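Local atomic coordinates of hydrolase, haloacid dehalogenase-like family (Streptococcus pneumoniae, PDB entry 2FI1), a protein that probably catalyses a hydrolysis reaction as a member of the haloacid dehalogenase-like family, and binds a calcium ion at the end of its parallel sheet. Residues A[155-161]-A[173-178]; A[7-13]-A[98-104]; A[84-90]-A[178-182]. All blocks are in the same frame, centred on the assembly; numbering follows the deposited sequence.

Interaction 1: residues A[155-161]-A[173-178]. With CA (calcium ion), chain B.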
loop_
_atom_site.group_PDB
_atom_site.type_symbol
_atom_site.label_atom_id
_atom_site.label_comp_id
_atom_site.label_asym_id
_atom_site.label_seq_id
_atom_site.Cartn_x
_atom_site.Cartn_y
_atom_site.Cartn_z
ATOM N N GLY A 155 0.547 1.022 -19.902
ATOM C CA GLY A 155 0.437 1.180 -18.455
ATOM C C GLY A 155 0.129 -0.117 -17.741
ATOM O O GLY A 155 -0.609 -0.967 -18.244
ATOM N N LEU A 156 0.709 -0.254 -16.553
ATOM C CA LEU A 156 0.443 -1.382 -15.667
ATOM C C LEU A 156 -0.067 -0.852 -14.325
ATOM O O LEU A 156 0.540 0.036 -13.727
ATOM C CB LEU A 156 1.715 -2.202 -15.453
ATOM C CG LEU A 156 1.577 -3.450 -14.569
ATOM C CD1 LEU A 156 0.667 -4.491 -15.193
ATOM C CD2 LEU A 156 2.939 -4.050 -14.259
ATOM N N VAL A 157 -1.185 -1.402 -13.869
ATOM C CA VAL A 157 -1.776 -1.060 -12.582
ATOM C C VAL A 157 -1.417 -2.167 -11.601
ATOM O O VAL A 157 -1.734 -3.332 -11.843
ATOM C CB VAL A 157 -3.308 -0.940 -12.707
ATOM C CG1 VAL A 157 -3.960 -0.729 -11.354
ATOM C CG2 VAL A 157 -3.660 0.195 -13.644
ATOM N N ILE A 158 -0.753 -1.813 -10.503
ATOM C CA ILE A 158 -0.275 -2.783 -9.530
ATOM C C ILE A 158 -0.959 -2.535 -8.188
ATOM O O ILE A 158 -0.872 -1.441 -7.639
ATOM C CB ILE A 158 1.253 -2.685 -9.326
ATOM C CG1 ILE A 158 1.993 -2.769 -10.669
ATOM C CG2 ILE A 158 1.715 -3.783 -8.391
ATOM C CD1 ILE A 158 2.376 -1.424 -11.228
ATOM N N GLY A 159 -1.645 -3.541 -7.662
ATOM C CA GLY A 159 -2.267 -3.414 -6.352
ATOM C C GLY A 159 -2.516 -4.775 -5.756
ATOM O O GLY A 159 -2.481 -5.786 -6.449
ATOM N N ASP A 160 -2.786 -4.803 -4.456
ATOM C CA ASP A 160 -2.922 -6.074 -3.756
ATOM C C ASP A 160 -4.359 -6.569 -3.638
ATOM O O ASP A 160 -4.565 -7.694 -3.190
ATOM C CB ASP A 160 -2.272 -6.017 -2.362
ATOM C CG ASP A 160 -2.979 -5.071 -1.406
ATOM O OD1 ASP A 160 -3.450 -4.004 -1.841
ATOM O OD2 ASP A 160 -3.050 -5.393 -0.194
ATOM N N ARG A 161 -5.330 -5.758 -4.027
ATOM C CA ARG A 161 -6.738 -6.106 -3.822
ATOM C C ARG A 161 -7.534 -6.216 -5.113
ATOM O O ARG A 161 -7.223 -5.570 -6.109
ATOM C CB ARG A 161 -7.406 -5.062 -2.925
ATOM C CG ARG A 161 -7.007 -5.121 -1.483
ATOM C CD ARG A 161 -7.731 -4.058 -0.683
ATOM N NE ARG A 161 -9.182 -4.184 -0.787
ATOM C CZ ARG A 161 -10.047 -3.262 -0.377
ATOM N NH1 ARG A 161 -9.621 -2.139 0.181
ATOM N NH2 ARG A 161 -11.347 -3.463 -0.520
ATOM N N LEU A 173 -6.356 -0.778 -18.752
ATOM C CA LEU A 173 -4.943 -0.985 -18.487
ATOM C C LEU A 173 -4.688 -2.420 -18.053
ATOM O O LEU A 173 -5.548 -3.066 -17.466
ATOM C CB LEU A 173 -4.467 -0.017 -17.400
ATOM C CG LEU A 173 -4.692 1.464 -17.709
ATOM C CD1 LEU A 173 -4.520 2.312 -16.464
ATOM C CD2 LEU A 173 -3.750 1.909 -18.815
ATOM N N ASP A 174 -3.487 -2.913 -18.333
ATOM C CA ASP A 174 -3.071 -4.192 -17.787
ATOM C C ASP A 174 -2.913 -4.070 -16.276
ATOM O O ASP A 174 -2.699 -2.975 -15.744
ATOM C CB ASP A 174 -1.759 -4.658 -18.414
ATOM C CG ASP A 174 -1.933 -5.186 -19.832
ATOM O OD1 ASP A 174 -3.063 -5.161 -20.374
ATOM O OD2 ASP A 174 -0.915 -5.634 -20.395
ATOM N N THR A 175 -3.019 -5.205 -15.600
ATOM C CA THR A 175 -2.965 -5.238 -14.147
ATOM C C THR A 175 -2.013 -6.309 -13.614
ATOM O O THR A 175 -1.705 -7.289 -14.301
ATOM C CB THR A 175 -4.366 -5.460 -13.542
ATOM O OG1 THR A 175 -4.851 -6.757 -13.901
ATOM C CG2 THR A 175 -5.340 -4.400 -14.010
ATOM N N HIS A 176 -1.571 -6.110 -12.377
ATOM C CA HIS A 176 -0.805 -7.100 -11.655
ATOM C C HIS A 176 -1.308 -7.155 -10.224
ATOM O O HIS A 176 -1.329 -6.151 -9.529
ATOM C CB HIS A 176 0.686 -6.752 -11.662
ATOM C CG HIS A 176 1.528 -7.737 -10.917
ATOM N ND1 HIS A 176 1.924 -8.935 -11.469
ATOM C CD2 HIS A 176 2.008 -7.729 -9.649
ATOM C CE1 HIS A 176 2.632 -9.611 -10.580
ATOM N NE2 HIS A 176 2.696 -8.904 -9.466
ATOM N N LEU A 177 -1.741 -8.340 -9.803
ATOM C CA LEU A 177 -2.172 -8.573 -8.441
ATOM C C LEU A 177 -0.937 -8.847 -7.599
ATOM O O LEU A 177 -0.352 -9.932 -7.646
ATOM C CB LEU A 177 -3.144 -9.753 -8.397
ATOM C CG LEU A 177 -3.734 -10.123 -7.039
ATOM C CD1 LEU A 177 -4.601 -9.020 -6.521
ATOM C CD2 LEU A 177 -4.524 -11.425 -7.188
ATOM N N PHE A 178 -0.526 -7.833 -6.848
ATOM C CA PHE A 178 0.740 -7.877 -6.137
ATOM C C PHE A 178 0.756 -8.884 -5.008
ATOM O O PHE A 178 -0.137 -8.873 -4.156
ATOM C CB PHE A 178 1.024 -6.500 -5.543
ATOM C CG PHE A 178 2.322 -6.429 -4.801
ATOM C CD1 PHE A 178 3.507 -6.221 -5.489
ATOM C CD2 PHE A 178 2.364 -6.604 -3.427
ATOM C CE1 PHE A 178 4.705 -6.161 -4.802
ATOM C CE2 PHE A 178 3.561 -6.548 -2.747
ATOM C CZ PHE A 178 4.719 -6.326 -3.438
HETATM CA CA CA B . -3.734 -1.777 -1.098
HETATM O O HOH W 1 -1.872 -1.929 -20.349
HETATM O O HOH W 2 -2.575 -9.664 -3.165
HETATM O O HOH W 3 -4.302 -3.108 0.813
HETATM O O HOH W 4 -5.747 -1.842 -2.367
HETATM O O HOH W 5 -4.486 0.119 0.023
#
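Val157 turns CG1 anti to its backbone N (chi1 174°), which leaves CG2 beside that N and facing Leu173. CG2 meets Leu173 CD1 at 3.6 Å, and the two side chains cross at about a right angle. On the other face of the sheet, Ile158 carries CG2 beside its carbonyl carbon. That methyl lies 4.0 Å from Phe178 CB and also reaches the edge of the His176 ring, near the ring plane. Leu156 bends its CD1 over the neighbouring backbone, 3.6 Å from Thr175 C.

Strands 155-159 and 174-177 run parallel, the two strands of a right-handed beta-alpha-beta crossover through helix 162-170. Backbone bonds pass to and fro between them. Val157 N donates to Asp174 O, and His176 N donates to Val157 O at 2.8 Å. Gly159 N follows with a longer bond to His176 O. Phe178 N then reaches Gly159 O at 2.9 Å.

Both ends of the pairing use water. Asp174 N is only weakly bonded to Gly155 O, and one water bridges these two atoms. Another water donates to both Asp160 O and Phe178 O, where the two segments part.

Just past the strand, Asp160 OD1 binds the calcium ion at 2.4 Å. Asp12 and Gly14 O complete the protein ligands. The contact therefore sets a parallel strand pair, joined mainly by backbone hydrogen bonds and apolar side-chain contacts, directly behind a charged metal site. Asp160 follows the end of strand 155-159, with OD1 on calcium and OD2 bonded to a calcium-bound water.

Interaction 2: residues A[7-13]-A[98-104]. With CA (calcium ion), chain B.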
loop_
_atom_site.group_PDB
_atom_site.type_symbol
_atom_site.label_atom_id
_atom_site.label_comp_id
_atom_site.label_asym_id
_atom_site.label_seq_id
_atom_site.Cartn_x
_atom_site.Cartn_y
_atom_site.Cartn_z
ATOM N N HIS A 7 5.573 1.266 -19.891
ATOM C CA HIS A 7 6.201 2.573 -19.678
ATOM C C HIS A 7 5.769 3.196 -18.353
ATOM O O HIS A 7 6.581 3.803 -17.656
ATOM C CB HIS A 7 5.866 3.544 -20.820
ATOM C CG HIS A 7 6.517 4.888 -20.682
ATOM N ND1 HIS A 7 7.854 5.103 -20.944
ATOM C CD2 HIS A 7 6.015 6.086 -20.300
ATOM C CE1 HIS A 7 8.140 6.379 -20.748
ATOM N NE2 HIS A 7 7.044 6.996 -20.345
ATOM N N ASP A 8 4.487 3.041 -18.033
ATOM C CA ASP A 8 3.852 3.713 -16.907
ATOM C C ASP A 8 3.320 2.706 -15.898
ATOM O O ASP A 8 2.762 1.675 -16.267
ATOM C CB ASP A 8 2.727 4.602 -17.422
ATOM C CG ASP A 8 3.241 5.750 -18.252
ATOM O OD1 ASP A 8 4.284 6.313 -17.860
ATOM O OD2 ASP A 8 2.620 6.089 -19.284
ATOM N N TYR A 9 3.508 3.026 -14.625
ATOM C CA TYR A 9 3.216 2.135 -13.524
ATOM C C TYR A 9 2.343 2.904 -12.544
ATOM O O TYR A 9 2.770 3.927 -12.016
ATOM C CB TYR A 9 4.533 1.669 -12.869
ATOM C CG TYR A 9 5.361 0.830 -13.817
ATOM C CD1 TYR A 9 5.299 -0.551 -13.781
ATOM C CD2 TYR A 9 6.150 1.421 -14.800
ATOM C CE1 TYR A 9 6.022 -1.329 -14.653
ATOM C CE2 TYR A 9 6.871 0.643 -15.694
ATOM C CZ TYR A 9 6.802 -0.730 -15.608
ATOM O OH TYR A 9 7.514 -1.517 -16.512
ATOM N N ILE A 10 1.111 2.442 -12.353
ATOM C CA ILE A 10 0.188 3.083 -11.438
ATOM C C ILE A 10 0.093 2.200 -10.201
ATOM O O ILE A 10 -0.465 1.101 -10.250
ATOM C CB ILE A 10 -1.199 3.297 -12.060
ATOM C CG1 ILE A 10 -1.101 4.149 -13.331
ATOM C CG2 ILE A 10 -2.105 3.990 -11.039
ATOM C CD1 ILE A 10 -2.434 4.348 -14.031
ATOM N N TRP A 11 0.626 2.707 -9.101
ATOM C CA TRP A 11 0.813 1.949 -7.881
ATOM C C TRP A 11 -0.257 2.211 -6.840
ATOM O O TRP A 11 -0.893 3.267 -6.813
ATOM C CB TRP A 11 2.154 2.313 -7.245
ATOM C CG TRP A 11 3.362 1.990 -8.076
ATOM C CD1 TRP A 11 4.034 2.834 -8.908
ATOM C CD2 TRP A 11 4.063 0.746 -8.106
ATOM N NE1 TRP A 11 5.101 2.190 -9.465
ATOM C CE2 TRP A 11 5.138 0.905 -9.002
ATOM C CE3 TRP A 11 3.882 -0.490 -7.476
ATOM C CZ2 TRP A 11 6.049 -0.120 -9.271
ATOM C CZ3 TRP A 11 4.784 -1.514 -7.757
ATOM C CH2 TRP A 11 5.850 -1.316 -8.649
ATOM N N ASP A 12 -0.388 1.211 -5.994
ATOM C CA ASP A 12 -1.136 1.212 -4.753
ATOM C C ASP A 12 -0.101 1.332 -3.624
ATOM O O ASP A 12 1.012 0.834 -3.755
ATOM C CB ASP A 12 -1.914 -0.112 -4.725
ATOM C CG ASP A 12 -2.503 -0.472 -3.386
ATOM O OD1 ASP A 12 -3.245 0.331 -2.801
ATOM O OD2 ASP A 12 -2.300 -1.649 -2.995
ATOM N N LEU A 13 -0.452 1.996 -2.525
ATOM C CA LEU A 13 0.476 2.198 -1.423
ATOM C C LEU A 13 0.388 1.028 -0.438
ATOM O O LEU A 13 1.205 0.130 -0.474
ATOM C CB LEU A 13 0.212 3.546 -0.739
ATOM C CG LEU A 13 1.181 3.934 0.387
ATOM C CD1 LEU A 13 2.622 4.035 -0.121
ATOM C CD2 LEU A 13 0.736 5.244 1.017
ATOM N N GLY A 98 13.362 4.845 -18.186
ATOM C CA GLY A 98 12.476 5.900 -18.648
ATOM C C GLY A 98 11.032 5.724 -18.205
ATOM O O GLY A 98 10.150 6.461 -18.651
ATOM N N GLY A 99 10.779 4.766 -17.320
ATOM C CA GLY A 99 9.427 4.553 -16.822
ATOM C C GLY A 99 8.971 5.682 -15.928
ATOM O O GLY A 99 9.788 6.418 -15.374
ATOM N N ARG A 100 7.656 5.830 -15.825
ATOM C CA ARG A 100 7.039 6.792 -14.917
ATOM C C ARG A 100 6.200 6.042 -13.901
ATOM O O ARG A 100 5.610 5.002 -14.212
ATOM C CB ARG A 100 6.126 7.788 -15.642
ATOM C CG ARG A 100 6.840 8.653 -16.668
ATOM C CD ARG A 100 5.912 9.660 -17.292
ATOM N NE ARG A 100 4.858 9.022 -18.069
ATOM C CZ ARG A 100 3.939 9.685 -18.770
ATOM N NH1 ARG A 100 3.939 11.007 -18.802
ATOM N NH2 ARG A 100 3.020 9.014 -19.443
ATOM N N HIS A 101 6.141 6.608 -12.696
ATOM C CA HIS A 101 5.394 6.066 -11.584
ATOM C C HIS A 101 4.311 7.041 -11.181
ATOM O O HIS A 101 4.541 8.238 -11.098
ATOM C CB HIS A 101 6.294 5.852 -10.372
ATOM C CG HIS A 101 7.462 4.959 -10.622
ATOM N ND1 HIS A 101 7.339 3.596 -10.781
ATOM C CD2 HIS A 101 8.783 5.240 -10.726
ATOM C CE1 HIS A 101 8.537 3.073 -10.980
ATOM N NE2 HIS A 101 9.428 4.047 -10.949
ATOM N N PHE A 102 3.137 6.494 -10.895
ATOM C CA PHE A 102 2.003 7.241 -10.370
ATOM C C PHE A 102 1.493 6.499 -9.157
ATOM O O PHE A 102 1.731 5.302 -9.006
ATOM C CB PHE A 102 0.895 7.370 -11.417
ATOM C CG PHE A 102 1.365 7.997 -12.687
ATOM C CD1 PHE A 102 1.317 9.364 -12.860
ATOM C CD2 PHE A 102 1.904 7.219 -13.697
ATOM C CE1 PHE A 102 1.774 9.935 -14.035
ATOM C CE2 PHE A 102 2.363 7.793 -14.858
ATOM C CZ PHE A 102 2.300 9.139 -15.026
ATOM N N LEU A 103 0.781 7.200 -8.283
ATOM C CA LEU A 103 0.201 6.562 -7.102
ATOM C C LEU A 103 -1.241 6.996 -6.970
ATOM O O LEU A 103 -1.530 8.185 -7.111
ATOM C CB LEU A 103 0.975 6.942 -5.840
ATOM C CG LEU A 103 0.667 6.245 -4.512
ATOM C CD1 LEU A 103 1.079 4.823 -4.530
ATOM C CD2 LEU A 103 1.414 6.963 -3.403
ATOM N N VAL A 104 -2.139 6.037 -6.735
ATOM C CA VAL A 104 -3.541 6.349 -6.441
ATOM C C VAL A 104 -3.873 5.809 -5.062
ATOM O O VAL A 104 -3.693 4.618 -4.792
ATOM C CB VAL A 104 -4.496 5.766 -7.489
ATOM C CG1 VAL A 104 -5.956 5.976 -7.073
ATOM C CG2 VAL A 104 -4.252 6.410 -8.833
HETATM CA CA CA B . -3.734 -1.777 -1.098
HETATM O O HOH W 6 -3.044 3.181 -2.541
HETATM O O HOH W 7 -5.664 2.783 -2.622
HETATM O O HOH W 3 -4.302 -3.108 0.813
HETATM O O HOH W 4 -5.747 -1.842 -2.367
HETATM O O HOH W 5 -4.486 0.119 0.023
#
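The centre of the parallel Rossmann-like sheet of the haloacid dehalogenase fold is formed here, where strand 8-11 pairs with strand 100-104. Asp8 and Arg100 lie side by side and form a bidentate salt bridge. Arg100 NE meets Asp8 OD1 at 2.8 Å and NH2 meets OD2 at 3.0 Å, each on the syn side. The carboxylate is turned 39° from the guanidinium plane. The Arg100 chain bends at chi3 (-65°), which brings NE and NH2 side-on to Asp8. Phe102 CZ lies over one face of the Arg100 guanidinium, offset toward its rim.

On the other face of the sheet, Trp11 NE1 donates to His101 ND1 at 3.0 Å. The rings meet rim to rim. His101 NE2 is hydrogen-bonded to Leu91 O on helix 87-96. Leu103 CD1 packs on Trp11 CB at 3.9 Å.

Backbone bonds run the length of the pair, from Arg100 N on His7 O to Val104 N on Trp11 O. Beyond them, Asp12 binds the calcium ion with both oxygens, OD2 at 2.4 Å and OD1 at 2.8 Å. Asp12 OD2 is also hydrogen-bonded to Thr16 OG1.

Helix 87-96 covers the Trp11 and His101 face, and helix 141-149 covers Ile10, Phe102 and Val104. Strands 155-159 and 124-128 flank the pair.

Interaction 3: residues A[84-90]-A[178-182]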
loop_
_atom_site.group_PDB
_atom_site.type_symbol
_atom_site.label_atom_id
_atom_site.label_comp_id
_atom_site.label_asym_id
_atom_site.label_seq_id
_atom_site.Cartn_x
_atom_site.Cartn_y
_atom_site.Cartn_z
ATOM N N PHE A 84 7.741 -2.629 1.636
ATOM C CA PHE A 84 8.071 -4.013 1.312
ATOM C C PHE A 84 9.528 -4.096 0.882
ATOM O O PHE A 84 10.071 -3.145 0.310
ATOM C CB PHE A 84 7.129 -4.571 0.251
ATOM C CG PHE A 84 5.810 -5.003 0.812
ATOM C CD1 PHE A 84 5.706 -6.206 1.491
ATOM C CD2 PHE A 84 4.694 -4.193 0.732
ATOM C CE1 PHE A 84 4.500 -6.594 2.037
ATOM C CE2 PHE A 84 3.500 -4.580 1.280
ATOM C CZ PHE A 84 3.400 -5.780 1.920
ATOM N N GLU A 85 10.171 -5.222 1.173
ATOM C CA GLU A 85 11.576 -5.395 0.860
ATOM C C GLU A 85 11.791 -5.236 -0.637
ATOM O O GLU A 85 11.088 -5.849 -1.414
ATOM C CB GLU A 85 12.047 -6.794 1.279
ATOM C CG GLU A 85 13.543 -7.005 1.155
ATOM C CD GLU A 85 14.333 -6.092 2.067
ATOM O OE1 GLU A 85 13.905 -5.897 3.227
ATOM O OE2 GLU A 85 15.378 -5.566 1.632
ATOM N N GLY A 86 12.746 -4.395 -1.020
ATOM C CA GLY A 86 13.119 -4.256 -2.423
ATOM C C GLY A 86 12.357 -3.203 -3.207
ATOM O O GLY A 86 12.603 -3.026 -4.388
ATOM N N VAL A 87 11.442 -2.481 -2.566
ATOM C CA VAL A 87 10.664 -1.466 -3.276
ATOM C C VAL A 87 11.514 -0.384 -3.936
ATOM O O VAL A 87 11.352 -0.109 -5.122
ATOM C CB VAL A 87 9.602 -0.827 -2.337
ATOM C CG1 VAL A 87 9.086 0.498 -2.873
ATOM C CG2 VAL A 87 8.453 -1.798 -2.157
ATOM N N SER A 88 12.401 0.251 -3.181
ATOM C CA SER A 88 13.118 1.397 -3.746
ATOM C C SER A 88 14.008 0.987 -4.928
ATOM O O SER A 88 14.084 1.707 -5.929
ATOM C CB SER A 88 13.887 2.153 -2.660
ATOM O OG SER A 88 14.885 1.370 -2.081
ATOM N N ASP A 89 14.615 -0.197 -4.850
ATOM C CA ASP A 89 15.421 -0.700 -5.966
ATOM C C ASP A 89 14.586 -0.971 -7.218
ATOM O O ASP A 89 15.042 -0.777 -8.334
ATOM C CB ASP A 89 16.149 -1.990 -5.596
ATOM C CG ASP A 89 17.342 -1.774 -4.685
ATOM O OD1 ASP A 89 17.961 -0.684 -4.714
ATOM O OD2 ASP A 89 17.697 -2.736 -3.962
ATOM N N LEU A 90 13.358 -1.472 -7.044
ATOM C CA LEU A 90 12.504 -1.724 -8.196
ATOM C C LEU A 90 12.061 -0.416 -8.836
ATOM O O LEU A 90 12.080 -0.281 -10.055
ATOM C CB LEU A 90 11.298 -2.604 -7.829
ATOM C CG LEU A 90 10.321 -2.866 -8.980
ATOM C CD1 LEU A 90 11.025 -3.493 -10.171
ATOM C CD2 LEU A 90 9.169 -3.752 -8.532
ATOM N N PHE A 178 -0.526 -7.833 -6.848
ATOM C CA PHE A 178 0.740 -7.877 -6.137
ATOM C C PHE A 178 0.756 -8.884 -5.008
ATOM O O PHE A 178 -0.137 -8.873 -4.156
ATOM C CB PHE A 178 1.024 -6.500 -5.543
ATOM C CG PHE A 178 2.322 -6.429 -4.801
ATOM C CD1 PHE A 178 3.507 -6.221 -5.489
ATOM C CD2 PHE A 178 2.364 -6.604 -3.427
ATOM C CE1 PHE A 178 4.705 -6.161 -4.802
ATOM C CE2 PHE A 178 3.561 -6.548 -2.747
ATOM C CZ PHE A 178 4.719 -6.326 -3.438
ATOM N N THR A 179 1.788 -9.725 -4.999
ATOM C CA THR A 179 2.060 -10.610 -3.874
ATOM C C THR A 179 3.455 -10.394 -3.284
ATOM O O THR A 179 3.632 -10.476 -2.076
ATOM C CB THR A 179 1.860 -12.081 -4.248
ATOM O OG1 THR A 179 2.633 -12.401 -5.410
ATOM C CG2 THR A 179 0.388 -12.363 -4.543
ATOM N N SER A 180 4.452 -10.125 -4.127
ATOM C CA SER A 180 5.799 -9.790 -3.652
ATOM C C SER A 180 6.579 -9.016 -4.696
ATOM O O SER A 180 6.295 -9.089 -5.883
ATOM C CB SER A 180 6.597 -11.038 -3.266
ATOM O OG SER A 180 6.930 -11.825 -4.394
ATOM N N ILE A 181 7.587 -8.288 -4.244
ATOM C CA ILE A 181 8.449 -7.571 -5.162
ATOM C C ILE A 181 9.220 -8.536 -6.073
ATOM O O ILE A 181 9.330 -8.297 -7.272
ATOM C CB ILE A 181 9.414 -6.638 -4.378
ATOM C CG1 ILE A 181 8.629 -5.485 -3.714
ATOM C CG2 ILE A 181 10.505 -6.093 -5.289
ATOM C CD1 ILE A 181 8.072 -4.463 -4.666
ATOM N N VAL A 182 9.726 -9.627 -5.511
ATOM C CA VAL A 182 10.442 -10.626 -6.304
ATOM C C VAL A 182 9.557 -11.152 -7.438
ATOM O O VAL A 182 10.004 -11.288 -8.574
ATOM C CB VAL A 182 10.971 -11.811 -5.424
ATOM C CG1 VAL A 182 11.401 -13.011 -6.280
ATOM C CG2 VAL A 182 12.126 -11.351 -4.537
#
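Phe84 begins the contact by offering a ring face to the edge of Phe178. This is an edge-to-face pair with ring centroids 5.7 Å apart and planes at 59°. Phe178 CE2 is the atom over the face, 4.4 Å from Phe84 CD2. Phe84 CB also lies near Ile181 CG1.

Glu85 takes part through its backbone: its O sits 3.4 Å from Ile181 CG1, a van der Waals contact. Gly86 comes next, at the N-cap of helix 87-96. It adopts a positive phi as the third residue of a type II turn from Phe84 to Val87. Gly86 O lies 3.8 Å from Ile181 CG2.

Val87 CG2 touches Ile181 CD1 at 3.7 Å, the two side chains crossing at about a right angle. Leu90, one turn on, brings CD2 to 4.1 Å from the same methyl. Ile181 reaches both because CG1 stands anti to its carbonyl carbon (chi1 -68°) and chi2 (-70°) bends CD1 back.

No hydrogen bond links the two segments. The starts of helices 87-96 and 181-188 are thus joined by dispersion and ring contacts, with Ile181 as the apolar centre.

Overall arrangement
Interactions 1 and 2 lie in one five-stranded parallel sheet, their centres about 10 Å apart. Strands 8-11 and 155-159 are neighbours in it, so Leu156 connects them through probable hydrogen bonds to Asp8 and Ile10. Both end at the same calcium ion and share its three waters. Interaction 3 lies about 14 Å from the centre of each. It shares Phe178 with interaction 1, and its Leu90 packs on Trp11 of interaction 2. Along the chain interaction 2 closes before interaction 1 opens, while interaction 3 alternates with interaction 2. Distant parts of the sequence thus build the metal site at the strand ends, with two helix starts joined nearby.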